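Local structure of putative sugar binding protein (Bacteroides vulgatus ATCC 8482, 3KEZ) at residues 87-90 with 91-95; 162-165 with 166-170; 215-218 with 219-223; 237-240 with 241-245. The protein probably binds sugars at the outer membrane as a SusD-family protein, and carries a bound calcium ion. All blocks are in the same frame, centred on the assembly; numbering follows the deposited sequence.

All four contacts are local, made between residues a helical turn or less apart, and they follow one another along the chain in series. Contacts 1 and 2 have centres about 18 Å apart, with nearest atoms about 9 Å apart, and both lie in the N-terminal, starch-binding-associated part of the chain. Contact 3 sits on helix 212-229 and contact 4 on the short helix 239-242 that follows it, their centres about 25 Å apart. Contacts 2 and 4 fall on opposite sides of the chain's centre, about 40 Å between centres. Contacts 1 to 3 lie away from the calcium site; in contact 4 the side chain of Trp243 comes within about 11 Å of the ion.

Contact 1: residues 87-90 with 91-95; sequences SIIQ and NCNLI
Helix 80-96 carries this contact, one turn in which Asn91 folds back on Ser87. Ser87 O accepts twice: from Asn91 N at 3.2 Å, and from Asn91 ND2 at 3.0 Å with a more bent N-H...O angle of 137°. The two donors reach the oxygen from opposite faces of its carbonyl plane, ND2 standing above the plane rather than on a lone pair. The first torsion of Asn91 (-73°) sets CG beside its own backbone N and folds ND2 back to the oxygen that Asn91 N already uses. A water joins Ser87 OG, 3.1 Å away, to Asn91 ND2 through a weak bond. With an alanine in place of Asn91, Ser87 O would probably keep only its main-chain donor and the water would lose its weak amide partner. Two residues on, Asn93 lies alongside Ile89 and points the same way, ND2 being 3.6 Å from Ile89 CG2. Its amide plane is 83° from that of Gln90. Both amides bond to the loop residues Val151, Glu153 and Ser155, and Asn93 OD1 accepts a hydrogen bond from Arg123 NH1. Cys92 N to Ile88 O, Asn93 N to Ile89 O and Leu94 N to Gln90 O continue the i to i+4 pattern of an alpha helix.

Contact 2: residues 162-165 with 166-170; sequences ARNT and VAECY
Glu168 OE1 takes two hydrogen bonds from the loop before its helix, one from Thr165 N (3.0 Å, N-H...O 168°) and one from Asn164 ND2, also at 3.0 Å. The donors arrive from opposite faces of the carboxylate: the backbone N-H comes on the anti side, moderately out of plane, whereas ND2 stands well above it, with OE1 lying in the amide plane of Asn164. Amide and carboxylate planes are 61° apart, and the two side chains cross at about a right angle. In return, Glu168 N donates to Thr165 OG1 at 3.1 Å. This reciprocal pair is a capping box, with Thr165 as the N-cap of helix 166-183. The threonine torsion (chi1 62°) places OG1 between its own N and carbonyl carbon, facing the first turn, where it also packs 3.2 Å from Glu168 CG. The helix N-terminus would probably favour the ionised form of the Glu168 carboxylate. Cys169 N bonds Thr165 O at 3.0 Å and closes the first helical turn. Farther out, Asn164 OD1 accepts from Ile150 N, and Asn164 CB lies 4.3 Å from Cys169 SG. Cys169 and Val166 pack on Thr131 of helix 109-134, while the side chain of Glu168 touches Ile150.

Contact 3: residues 215-218 with 219-223; sequences ALTM and AENAI
Leu216 and Glu220, one turn apart on helix 212-229, make a side-chain contact of this alpha-helical stretch. The acid lies obliquely across the leucine, its OE1 3.5 Å from Leu216 CG and 3.8 Å from CD1, so that an apolar branch lines one side of a charged group. Leucine CG is anti to the backbone N (chi1 -178°), which turns CG and the two methyls toward Glu220. Glu220 is extended beyond CG, and its CG rests 3.3 Å from Leu216 O. Both carboxylate oxygens are engaged by helix 354-368: OE1 forms a salt bridge with Lys356 NZ, and OE2 is hydrogen-bonded to Tyr360 OH. These partners are likely to hold the carboxylate's rotation and favour its charged form. Leu216 also touches Lys356, as well as Ala347 of helix 337-350. Ala219 meets Ala344, while Ala215 and Ala222 pack against helix 195-209. The main-chain bond from Glu220 N to Leu216 O, 2.9 Å with an N-H...O angle of 165°, fixes the one-turn spacing of the pair. On the exposed side, Thr217 and Asn221 run side by side, and Thr217 OG1 is hydrogen-bonded to Asn213 O while its methyl CG2 lies 3.3 Å from Asn221 ND2.

Contact 4: residues 237-240 with 241-245; sequences EEYP and TAWGN
Trp243 reaches back across the short, weakly bonded helix 239-242 to Tyr239. From CB, the first torsion of -52° sets CG beside the backbone N and swings the indole toward the preceding turn. There CD1 comes within 3.0 Å of Tyr239 O, which lies near the ring plane at the indole edge, and Pro240 O is farther out along the same edge. Next, NE1 stands 2.9 Å from Tyr239 O and also sits 3.9 Å above the plane of the tyrosine ring, offset toward its rim. At the far ring, CZ2 passes 3.7 Å from Tyr239 CZ and 3.5 Å from its OH. The two planes meet at 86° with the five-membered ring centroid 5.2 Å from that of the phenol: a T-shaped stack, indole edge to tyrosine face. Outside the pair, Tyr239 OH is hydrogen-bonded to Glu391, and Trp243 makes a second edge-to-face contact with Trp234. Trp243 also packs on Pro333 of strand 332-336, and Gln322 of the calcium site donates to Asn245 O. A leucine in place of Trp243 would probably lose the edge-to-face contact and leave one face of the Tyr239 ring less well covered. Thr241 N bonds Glu238 O at 3.0 Å, and a water links Thr241 OG1 to Glu237 O. An electropositive indole edge against an electron-rich phenol face is likely to add a weak electrostatic attraction to the apolar contact.

Contact 1: residues 87-90 with 91-95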
ATOM      1  N   SER A  87     -10.862  -8.771 -10.456  1.00 13.36           N
ATOM      2  CA  SER A  87     -10.904  -8.219 -11.821  1.00 10.58           C
ATOM      3  C   SER A  87      -9.511  -7.968 -12.399  1.00 11.60           C
ATOM      4  O   SER A  87      -9.192  -8.401 -13.516  1.00 11.18           O
ATOM      5  CB  SER A  87     -11.687  -6.915 -11.818  1.00 13.49           C
ATOM      6  OG  SER A  87     -11.741  -6.376 -13.108  1.00 16.50           O
ATOM      7  N   ILE A  88      -8.690  -7.253 -11.637  1.00  9.38           N
ATOM      8  CA  ILE A  88      -7.308  -7.004 -11.961  1.00 11.21           C
ATOM      9  C   ILE A  88      -6.524  -8.323 -12.216  1.00 10.05           C
ATOM     10  O   ILE A  88      -5.867  -8.503 -13.266  1.00 10.95           O
ATOM     11  CB  ILE A  88      -6.634  -6.154 -10.832  1.00  9.09           C
ATOM     12  CG1 ILE A  88      -7.178  -4.730 -10.831  1.00 13.02           C
ATOM     13  CG2 ILE A  88      -5.102  -6.211 -10.960  1.00  6.92           C
ATOM     14  CD1 ILE A  88      -6.943  -4.003  -9.524  1.00 14.36           C
ATOM     15  N   ILE A  89      -6.597  -9.242 -11.265  1.00  9.50           N
ATOM     16  CA  ILE A  89      -5.957 -10.574 -11.442  1.00  9.59           C
ATOM     17  C   ILE A  89      -6.436 -11.297 -12.724  1.00  5.95           C
ATOM     18  O   ILE A  89      -5.632 -11.852 -13.464  1.00  9.89           O
ATOM     19  CB  ILE A  89      -6.196 -11.512 -10.178  1.00  9.24           C
ATOM     20  CG1 ILE A  89      -5.477 -10.925  -8.951  1.00  7.87           C
ATOM     21  CG2 ILE A  89      -5.823 -12.962 -10.541  1.00 10.31           C
ATOM     22  CD1 ILE A  89      -5.817 -11.600  -7.546  1.00  7.07           C
ATOM     23  N   GLN A  90      -7.733 -11.294 -12.997  1.00  9.19           N
ATOM     24  CA  GLN A  90      -8.220 -11.943 -14.243  1.00  9.65           C
ATOM     25  C   GLN A  90      -7.553 -11.369 -15.494  1.00  9.95           C
ATOM     26  O   GLN A  90      -7.184 -12.110 -16.386  1.00  8.23           O
ATOM     27  CB  GLN A  90      -9.740 -11.816 -14.413  1.00 11.43           C
ATOM     28  CG  GLN A  90     -10.568 -12.761 -13.624  1.00 19.14           C
ATOM     29  CD  GLN A  90     -10.428 -14.195 -14.082  1.00 18.69           C
ATOM     30  OE1 GLN A  90     -10.938 -14.580 -15.140  1.00 21.76           O
ATOM     31  NE2 GLN A  90      -9.753 -14.994 -13.285  1.00  9.71           N
ATOM     32  N   ASN A  91      -7.401 -10.042 -15.567  1.00 12.02           N
ATOM     33  CA  ASN A  91      -6.751  -9.429 -16.744  1.00 10.27           C
ATOM     34  C   ASN A  91      -5.237  -9.641 -16.804  1.00  8.25           C
ATOM     35  O   ASN A  91      -4.634  -9.714 -17.910  1.00  9.44           O
ATOM     36  CB  ASN A  91      -7.151  -7.948 -16.840  1.00 11.05           C
ATOM     37  CG  ASN A  91      -8.601  -7.788 -17.306  1.00 14.72           C
ATOM     38  OD1 ASN A  91      -8.899  -8.013 -18.467  1.00 11.97           O
ATOM     39  ND2 ASN A  91      -9.501  -7.479 -16.385  1.00 21.33           N
ATOM     40  N   CYS A  92      -4.609  -9.740 -15.631  1.00 11.12           N
ATOM     41  CA  CYS A  92      -3.217 -10.151 -15.569  1.00 10.37           C
ATOM     42  C   CYS A  92      -3.063 -11.560 -16.125  1.00  9.83           C
ATOM     43  O   CYS A  92      -2.171 -11.802 -16.899  1.00  8.49           O
ATOM     44  CB  CYS A  92      -2.674 -10.121 -14.147  1.00 11.90           C
ATOM     45  SG  CYS A  92      -2.502  -8.435 -13.429  1.00 13.30           S
ATOM     46  N   ASN A  93      -3.932 -12.486 -15.697  1.00 10.47           N
ATOM     47  CA  ASN A  93      -3.986 -13.858 -16.225  1.00  8.48           C
ATOM     48  C   ASN A  93      -4.184 -13.907 -17.715  1.00 11.17           C
ATOM     49  O   ASN A  93      -3.502 -14.667 -18.402  1.00  9.56           O
ATOM     50  CB  ASN A  93      -5.100 -14.660 -15.537  1.00  9.50           C
ATOM     51  CG  ASN A  93      -4.831 -14.852 -14.050  1.00  9.05           C
ATOM     52  OD1 ASN A  93      -3.713 -14.583 -13.587  1.00  9.57           O
ATOM     53  ND2 ASN A  93      -5.831 -15.316 -13.299  1.00  7.91           N
ATOM     54  N   LEU A  94      -5.101 -13.080 -18.221  1.00 10.10           N
ATOM     55  CA  LEU A  94      -5.299 -12.957 -19.667  1.00 11.86           C
ATOM     56  C   LEU A  94      -3.978 -12.652 -20.354  1.00 10.70           C
ATOM     57  O   LEU A  94      -3.619 -13.315 -21.347  1.00 13.69           O
ATOM     58  CB  LEU A  94      -6.333 -11.879 -20.006  1.00 11.39           C
ATOM     59  CG  LEU A  94      -6.621 -11.659 -21.498  1.00 11.21           C
ATOM     60  CD1 LEU A  94      -7.192 -12.927 -22.169  1.00 11.30           C
ATOM     61  CD2 LEU A  94      -7.557 -10.476 -21.695  1.00 16.11           C
ATOM     62  N   ILE A  95      -3.243 -11.678 -19.830  1.00 10.67           N
ATOM     63  CA  ILE A  95      -1.957 -11.325 -20.407  1.00 10.12           C
ATOM     64  C   ILE A  95      -0.998 -12.509 -20.304  1.00  9.00           C
ATOM     65  O   ILE A  95      -0.338 -12.886 -21.280  1.00  9.39           O
ATOM     66  CB  ILE A  95      -1.305 -10.097 -19.711  1.00  7.98           C
ATOM     67  CG1 ILE A  95      -1.986  -8.822 -20.169  1.00  9.66           C
ATOM     68  CG2 ILE A  95       0.233 -10.013 -20.017  1.00  9.84           C
ATOM     69  CD1 ILE A  95      -1.705  -7.578 -19.249  1.00 15.55           C
TER
HETATM   70  O   HOH W   1      -9.377  -4.858 -14.328  1.00 17.80           O

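Contact 2: residues 162-165 with 166-170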
ATOM      1  N   ALA A 162     -12.275 -22.785  -3.715  1.00 12.00           N
ATOM      2  CA  ALA A 162     -12.164 -22.655  -2.272  1.00 12.88           C
ATOM      3  C   ALA A 162     -10.938 -21.770  -1.986  1.00 12.40           C
ATOM      4  O   ALA A 162     -10.055 -21.554  -2.855  1.00 10.53           O
ATOM      5  CB  ALA A 162     -11.966 -24.022  -1.633  1.00  8.91           C
ATOM      6  N   ARG A 163     -10.877 -21.279  -0.753  1.00 10.05           N
ATOM      7  CA  ARG A 163      -9.797 -20.422  -0.320  1.00  9.38           C
ATOM      8  C   ARG A 163      -8.522 -21.267  -0.165  1.00  9.69           C
ATOM      9  O   ARG A 163      -8.561 -22.359   0.404  1.00  8.33           O
ATOM     10  CB  ARG A 163     -10.174 -19.779   1.017  1.00  7.21           C
ATOM     11  CG  ARG A 163     -11.315 -18.803   0.911  1.00  8.29           C
ATOM     12  CD  ARG A 163     -11.763 -18.311   2.264  1.00  5.42           C
ATOM     13  NE  ARG A 163     -10.800 -17.392   2.850  1.00  9.64           N
ATOM     14  CZ  ARG A 163     -10.932 -16.803   4.028  1.00 13.05           C
ATOM     15  NH1 ARG A 163     -12.008 -17.021   4.768  1.00  9.91           N
ATOM     16  NH2 ARG A 163      -9.960 -15.990   4.466  1.00 11.22           N
ATOM     17  N   ASN A 164      -7.417 -20.805  -0.732  1.00 10.60           N
ATOM     18  CA  ASN A 164      -6.104 -21.383  -0.398  1.00  9.00           C
ATOM     19  C   ASN A 164      -5.598 -20.855   0.955  1.00  8.84           C
ATOM     20  O   ASN A 164      -6.203 -19.954   1.550  1.00  8.22           O
ATOM     21  CB  ASN A 164      -5.127 -21.045  -1.507  1.00 10.11           C
ATOM     22  CG  ASN A 164      -5.459 -21.776  -2.766  1.00 10.07           C
ATOM     23  OD1 ASN A 164      -6.222 -21.290  -3.622  1.00  9.09           O
ATOM     24  ND2 ASN A 164      -4.984 -22.997  -2.842  1.00 14.38           N
ATOM     25  N   THR A 165      -4.486 -21.382   1.444  1.00  7.95           N
ATOM     26  CA  THR A 165      -3.976 -20.901   2.706  1.00  4.84           C
ATOM     27  C   THR A 165      -3.193 -19.617   2.478  1.00  7.23           C
ATOM     28  O   THR A 165      -2.765 -19.299   1.329  1.00  4.14           O
ATOM     29  CB  THR A 165      -3.079 -21.928   3.407  1.00  7.48           C
ATOM     30  OG1 THR A 165      -1.957 -22.183   2.576  1.00  4.15           O
ATOM     31  CG2 THR A 165      -3.857 -23.230   3.731  1.00  5.78           C
ATOM     32  N   VAL A 166      -3.004 -18.872   3.562  1.00  9.05           N
ATOM     33  CA  VAL A 166      -2.157 -17.691   3.515  1.00  9.59           C
ATOM     34  C   VAL A 166      -0.748 -18.084   2.995  1.00 10.22           C
ATOM     35  O   VAL A 166      -0.196 -17.384   2.159  1.00 10.54           O
ATOM     36  CB  VAL A 166      -2.112 -16.954   4.866  1.00  9.74           C
ATOM     37  CG1 VAL A 166      -0.961 -15.984   4.907  1.00  9.13           C
ATOM     38  CG2 VAL A 166      -3.466 -16.276   5.188  1.00  7.59           C
ATOM     39  N   ALA A 167      -0.194 -19.214   3.458  1.00  8.00           N
ATOM     40  CA  ALA A 167       1.119 -19.695   2.977  1.00  7.94           C
ATOM     41  C   ALA A 167       1.131 -19.921   1.463  1.00  7.96           C
ATOM     42  O   ALA A 167       2.063 -19.497   0.787  1.00 11.57           O
ATOM     43  CB  ALA A 167       1.585 -20.985   3.753  1.00  5.96           C
ATOM     44  N   GLU A 168       0.104 -20.577   0.926  1.00  8.50           N
ATOM     45  CA  GLU A 168       0.046 -20.860  -0.509  1.00  8.66           C
ATOM     46  C   GLU A 168      -0.021 -19.573  -1.298  1.00 10.19           C
ATOM     47  O   GLU A 168       0.628 -19.435  -2.349  1.00 10.93           O
ATOM     48  CB  GLU A 168      -1.159 -21.757  -0.874  1.00  7.36           C
ATOM     49  CG  GLU A 168      -0.988 -23.116  -0.304  1.00 10.59           C
ATOM     50  CD  GLU A 168      -2.227 -23.973  -0.384  1.00 14.40           C
ATOM     51  OE1 GLU A 168      -3.373 -23.486  -0.323  1.00  7.93           O
ATOM     52  OE2 GLU A 168      -2.010 -25.163  -0.483  1.00 16.20           O
ATOM     53  N   CYS A 169      -0.786 -18.619  -0.777  1.00 10.70           N
ATOM     54  CA  CYS A 169      -0.889 -17.313  -1.416  1.00 11.17           C
ATOM     55  C   CYS A 169       0.456 -16.593  -1.480  1.00 11.01           C
ATOM     56  O   CYS A 169       0.788 -16.006  -2.518  1.00 10.20           O
ATOM     57  CB  CYS A 169      -1.942 -16.428  -0.742  1.00 10.68           C
ATOM     58  SG  CYS A 169      -3.637 -16.995  -0.989  1.00 14.17           S
ATOM     59  N   TYR A 170       1.211 -16.620  -0.381  1.00 11.09           N
ATOM     60  CA  TYR A 170       2.533 -15.980  -0.341  1.00  9.10           C
ATOM     61  C   TYR A 170       3.479 -16.621  -1.349  1.00 11.43           C
ATOM     62  O   TYR A 170       4.307 -15.921  -1.972  1.00  9.86           O
ATOM     63  CB  TYR A 170       3.137 -16.021   1.083  1.00 11.01           C
ATOM     64  CG  TYR A 170       2.796 -14.804   1.930  1.00  6.71           C
ATOM     65  CD1 TYR A 170       1.535 -14.644   2.519  1.00 12.40           C
ATOM     66  CD2 TYR A 170       3.745 -13.790   2.118  1.00 10.10           C
ATOM     67  CE1 TYR A 170       1.227 -13.499   3.302  1.00  9.47           C
ATOM     68  CE2 TYR A 170       3.447 -12.639   2.874  1.00  7.53           C
ATOM     69  CZ  TYR A 170       2.194 -12.501   3.466  1.00  9.40           C
ATOM     70  OH  TYR A 170       1.966 -11.356   4.188  1.00  9.08           O
TER

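Contact 3: residues 215-218 with 219-223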
ATOM      1  N   ALA A 215      14.157  -9.984   2.394  1.00 10.96           N
ATOM      2  CA  ALA A 215      13.660  -8.614   2.497  1.00 10.78           C
ATOM      3  C   ALA A 215      14.836  -7.615   2.322  1.00 11.73           C
ATOM      4  O   ALA A 215      14.736  -6.652   1.568  1.00  9.23           O
ATOM      5  CB  ALA A 215      12.994  -8.368   3.797  1.00 10.37           C
ATOM      6  N   LEU A 216      15.941  -7.868   3.025  1.00 10.55           N
ATOM      7  CA  LEU A 216      17.063  -6.939   3.037  1.00  9.55           C
ATOM      8  C   LEU A 216      17.711  -6.826   1.689  1.00 11.88           C
ATOM      9  O   LEU A 216      17.978  -5.710   1.201  1.00 12.08           O
ATOM     10  CB  LEU A 216      18.113  -7.372   4.033  1.00 11.33           C
ATOM     11  CG  LEU A 216      19.323  -6.434   4.153  1.00  7.01           C
ATOM     12  CD1 LEU A 216      18.920  -5.029   4.618  1.00  8.60           C
ATOM     13  CD2 LEU A 216      20.334  -7.038   5.157  1.00  7.91           C
ATOM     14  N   THR A 217      17.947  -7.974   1.054  1.00 13.00           N
ATOM     15  CA  THR A 217      18.554  -7.978  -0.274  1.00 12.66           C
ATOM     16  C   THR A 217      17.717  -7.207  -1.258  1.00 11.76           C
ATOM     17  O   THR A 217      18.254  -6.399  -2.055  1.00  9.45           O
ATOM     18  CB  THR A 217      18.796  -9.396  -0.796  1.00 15.15           C
ATOM     19  OG1 THR A 217      19.678 -10.027   0.121  1.00 15.05           O
ATOM     20  CG2 THR A 217      19.429  -9.396  -2.254  1.00 16.72           C
HETATM   21  N   MSE A 218      16.417  -7.447  -1.237  1.00 11.42           N
HETATM   22  CA  MSE A 218      15.553  -6.783  -2.235  1.00 12.57           C
HETATM   23  C   MSE A 218      15.455  -5.256  -1.968  1.00 11.52           C
HETATM   24  O   MSE A 218      15.456  -4.471  -2.930  1.00  9.90           O
HETATM   25  CB  MSE A 218      14.147  -7.387  -2.301  1.00  8.19           C
HETATM   26  CG  MSE A 218      14.032  -8.695  -3.012  1.00 13.89           C
HETATM   27 SE   MSE A 218      14.392  -8.496  -4.921  0.75 12.20          SE
HETATM   28  CE  MSE A 218      14.685 -10.367  -5.267  1.00 17.05           C
ATOM     29  N   ALA A 219      15.350  -4.846  -0.696  1.00 10.73           N
ATOM     30  CA  ALA A 219      15.281  -3.402  -0.369  1.00 10.42           C
ATOM     31  C   ALA A 219      16.564  -2.682  -0.755  1.00  9.27           C
ATOM     32  O   ALA A 219      16.531  -1.596  -1.391  1.00 10.86           O
ATOM     33  CB  ALA A 219      14.940  -3.190   1.104  1.00  7.81           C
ATOM     34  N   GLU A 220      17.704  -3.302  -0.450  1.00 11.55           N
ATOM     35  CA  GLU A 220      18.985  -2.712  -0.769  1.00 10.99           C
ATOM     36  C   GLU A 220      19.183  -2.584  -2.281  1.00 14.97           C
ATOM     37  O   GLU A 220      19.708  -1.588  -2.740  1.00 13.86           O
ATOM     38  CB  GLU A 220      20.165  -3.500  -0.155  1.00 13.97           C
ATOM     39  CG  GLU A 220      20.249  -3.349   1.339  1.00 10.54           C
ATOM     40  CD  GLU A 220      21.635  -3.742   1.916  1.00 15.15           C
ATOM     41  OE1 GLU A 220      21.854  -4.939   2.177  1.00  9.45           O
ATOM     42  OE2 GLU A 220      22.466  -2.843   2.177  1.00 12.71           O
ATOM     43  N   ASN A 221      18.788  -3.596  -3.036  1.00 12.64           N
ATOM     44  CA  ASN A 221      18.926  -3.550  -4.494  1.00 12.99           C
ATOM     45  C   ASN A 221      17.925  -2.582  -5.123  1.00 11.29           C
ATOM     46  O   ASN A 221      18.251  -1.908  -6.098  1.00  9.59           O
ATOM     47  CB  ASN A 221      18.805  -4.962  -5.091  1.00  9.85           C
ATOM     48  CG  ASN A 221      20.024  -5.830  -4.764  1.00 14.68           C
ATOM     49  OD1 ASN A 221      21.147  -5.337  -4.661  1.00 24.51           O
ATOM     50  ND2 ASN A 221      19.810  -7.111  -4.655  1.00 23.04           N
ATOM     51  N   ALA A 222      16.733  -2.481  -4.531  1.00  9.44           N
ATOM     52  CA  ALA A 222      15.724  -1.515  -4.999  1.00  9.33           C
ATOM     53  C   ALA A 222      16.297  -0.101  -4.910  1.00  9.38           C
ATOM     54  O   ALA A 222      16.135   0.720  -5.839  1.00 11.22           O
ATOM     55  CB  ALA A 222      14.465  -1.599  -4.182  1.00  5.07           C
ATOM     56  N   ILE A 223      16.961   0.183  -3.799  1.00 10.67           N
ATOM     57  CA  ILE A 223      17.566   1.506  -3.568  1.00 11.51           C
ATOM     58  C   ILE A 223      18.693   1.789  -4.550  1.00 10.23           C
ATOM     59  O   ILE A 223      18.714   2.852  -5.169  1.00 13.50           O
ATOM     60  CB  ILE A 223      18.086   1.685  -2.094  1.00 10.25           C
ATOM     61  CG1 ILE A 223      16.929   1.683  -1.084  1.00 12.82           C
ATOM     62  CG2 ILE A 223      18.937   2.992  -1.948  1.00 10.81           C
ATOM     63  CD1 ILE A 223      17.372   1.321   0.349  1.00 10.22           C
TER

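Contact 4: residues 237-240 with 241-245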
ATOM      1  N   GLU A 237      14.000  20.205   2.284  1.00 11.99           N
ATOM      2  CA  GLU A 237      13.402  21.376   1.622  1.00 12.21           C
ATOM      3  C   GLU A 237      12.244  21.075   0.649  1.00 10.40           C
ATOM      4  O   GLU A 237      11.262  21.808   0.607  1.00  9.78           O
ATOM      5  CB  GLU A 237      14.492  22.157   0.888  1.00 12.77           C
ATOM      6  CG  GLU A 237      14.022  23.498   0.390  1.00 23.24           C
ATOM      7  CD  GLU A 237      15.142  24.352  -0.131  1.00 35.88           C
ATOM      8  OE1 GLU A 237      16.312  24.119   0.267  1.00 48.99           O
ATOM      9  OE2 GLU A 237      14.845  25.278  -0.923  1.00 49.81           O
ATOM     10  N   GLU A 238      12.362  19.996  -0.110  1.00  9.76           N
ATOM     11  CA  GLU A 238      11.343  19.588  -1.080  1.00  8.96           C
ATOM     12  C   GLU A 238      10.107  18.989  -0.423  1.00  9.99           C
ATOM     13  O   GLU A 238       8.989  19.116  -0.947  1.00 10.73           O
ATOM     14  CB  GLU A 238      11.925  18.532  -2.006  1.00 12.11           C
ATOM     15  CG  GLU A 238      12.934  19.078  -2.994  1.00 14.93           C
ATOM     16  CD  GLU A 238      13.825  18.019  -3.645  1.00 23.60           C
ATOM     17  OE1 GLU A 238      13.831  16.838  -3.237  1.00 11.46           O
ATOM     18  OE2 GLU A 238      14.561  18.400  -4.580  1.00 21.59           O
ATOM     19  N   TYR A 239      10.300  18.337   0.717  1.00 10.79           N
ATOM     20  CA  TYR A 239       9.290  17.408   1.255  1.00 10.32           C
ATOM     21  C   TYR A 239       7.877  17.987   1.366  1.00 12.16           C
ATOM     22  O   TYR A 239       6.917  17.337   0.948  1.00 13.16           O
ATOM     23  CB  TYR A 239       9.720  16.863   2.598  1.00  8.56           C
ATOM     24  CG  TYR A 239       8.980  15.640   3.041  1.00  9.97           C
ATOM     25  CD1 TYR A 239       7.796  15.731   3.786  1.00  7.18           C
ATOM     26  CD2 TYR A 239       9.472  14.392   2.765  1.00  8.97           C
ATOM     27  CE1 TYR A 239       7.140  14.590   4.251  1.00 13.06           C
ATOM     28  CE2 TYR A 239       8.831  13.264   3.196  1.00  7.92           C
ATOM     29  CZ  TYR A 239       7.662  13.355   3.949  1.00 13.40           C
ATOM     30  OH  TYR A 239       7.060  12.204   4.363  1.00  9.15           O
ATOM     31  N   PRO A 240       7.741  19.213   1.901  1.00 11.86           N
ATOM     32  CA  PRO A 240       6.379  19.720   2.116  1.00 11.58           C
ATOM     33  C   PRO A 240       5.548  19.859   0.827  1.00 11.41           C
ATOM     34  O   PRO A 240       4.333  19.751   0.895  1.00  9.55           O
ATOM     35  CB  PRO A 240       6.617  21.079   2.767  1.00 15.75           C
ATOM     36  CG  PRO A 240       7.974  20.980   3.402  1.00 11.41           C
ATOM     37  CD  PRO A 240       8.766  20.097   2.474  1.00 11.55           C
ATOM     38  N   THR A 241       6.182  20.101  -0.325  1.00 10.65           N
ATOM     39  CA  THR A 241       5.435  20.315  -1.572  1.00 12.67           C
ATOM     40  C   THR A 241       5.689  19.299  -2.690  1.00 13.34           C
ATOM     41  O   THR A 241       5.034  19.375  -3.741  1.00 11.46           O
ATOM     42  CB  THR A 241       5.676  21.736  -2.169  1.00 10.17           C
ATOM     43  OG1 THR A 241       7.054  21.871  -2.534  1.00 16.19           O
ATOM     44  CG2 THR A 241       5.267  22.828  -1.176  1.00  8.74           C
ATOM     45  N   ALA A 242       6.611  18.357  -2.468  1.00 11.63           N
ATOM     46  CA  ALA A 242       7.071  17.455  -3.529  1.00 11.67           C
ATOM     47  C   ALA A 242       5.907  16.555  -4.006  1.00 13.12           C
ATOM     48  O   ALA A 242       5.856  16.128  -5.165  1.00 13.02           O
ATOM     49  CB  ALA A 242       8.243  16.579  -3.020  1.00 12.00           C
ATOM     50  N   TRP A 243       4.989  16.298  -3.079  1.00 11.54           N
ATOM     51  CA  TRP A 243       3.779  15.520  -3.308  1.00 13.93           C
ATOM     52  C   TRP A 243       2.897  16.039  -4.456  1.00 16.98           C
ATOM     53  O   TRP A 243       2.128  15.269  -5.030  1.00 17.70           O
ATOM     54  CB  TRP A 243       2.927  15.518  -2.035  1.00 11.75           C
ATOM     55  CG  TRP A 243       3.685  15.095  -0.841  1.00 15.78           C
ATOM     56  CD1 TRP A 243       4.420  15.893  -0.007  1.00 17.68           C
ATOM     57  CD2 TRP A 243       3.837  13.758  -0.357  1.00  9.50           C
ATOM     58  NE1 TRP A 243       5.027  15.128   0.969  1.00 17.80           N
ATOM     59  CE2 TRP A 243       4.675  13.818   0.778  1.00 10.91           C
ATOM     60  CE3 TRP A 243       3.337  12.511  -0.768  1.00 12.22           C
ATOM     61  CZ2 TRP A 243       5.033  12.685   1.498  1.00 11.97           C
ATOM     62  CZ3 TRP A 243       3.687  11.398  -0.044  1.00  8.79           C
ATOM     63  CH2 TRP A 243       4.528  11.492   1.079  1.00  7.74           C
ATOM     64  N   GLY A 244       2.969  17.338  -4.765  1.00 16.99           N
ATOM     65  CA  GLY A 244       2.186  17.925  -5.877  1.00 16.19           C
ATOM     66  C   GLY A 244       2.948  18.107  -7.182  1.00 16.52           C
ATOM     67  O   GLY A 244       2.355  18.545  -8.193  1.00 16.17           O
ATOM     68  N   ASN A 245       4.253  17.800  -7.173  1.00 16.97           N
ATOM     69  CA  ASN A 245       5.069  17.801  -8.404  1.00 16.76           C
ATOM     70  C   ASN A 245       4.497  16.806  -9.413  1.00 19.63           C
ATOM     71  O   ASN A 245       3.798  15.864  -9.029  1.00 20.29           O
ATOM     72  CB  ASN A 245       6.525  17.369  -8.133  1.00 16.67           C
ATOM     73  CG  ASN A 245       7.271  18.334  -7.230  1.00 22.28           C
ATOM     74  OD1 ASN A 245       6.885  19.487  -7.115  1.00 16.82           O
ATOM     75  ND2 ASN A 245       8.330  17.850  -6.563  1.00 17.49           N
TER
HETATM   76  O   HOH W   2       8.466  22.373  -0.237  1.00 12.75           O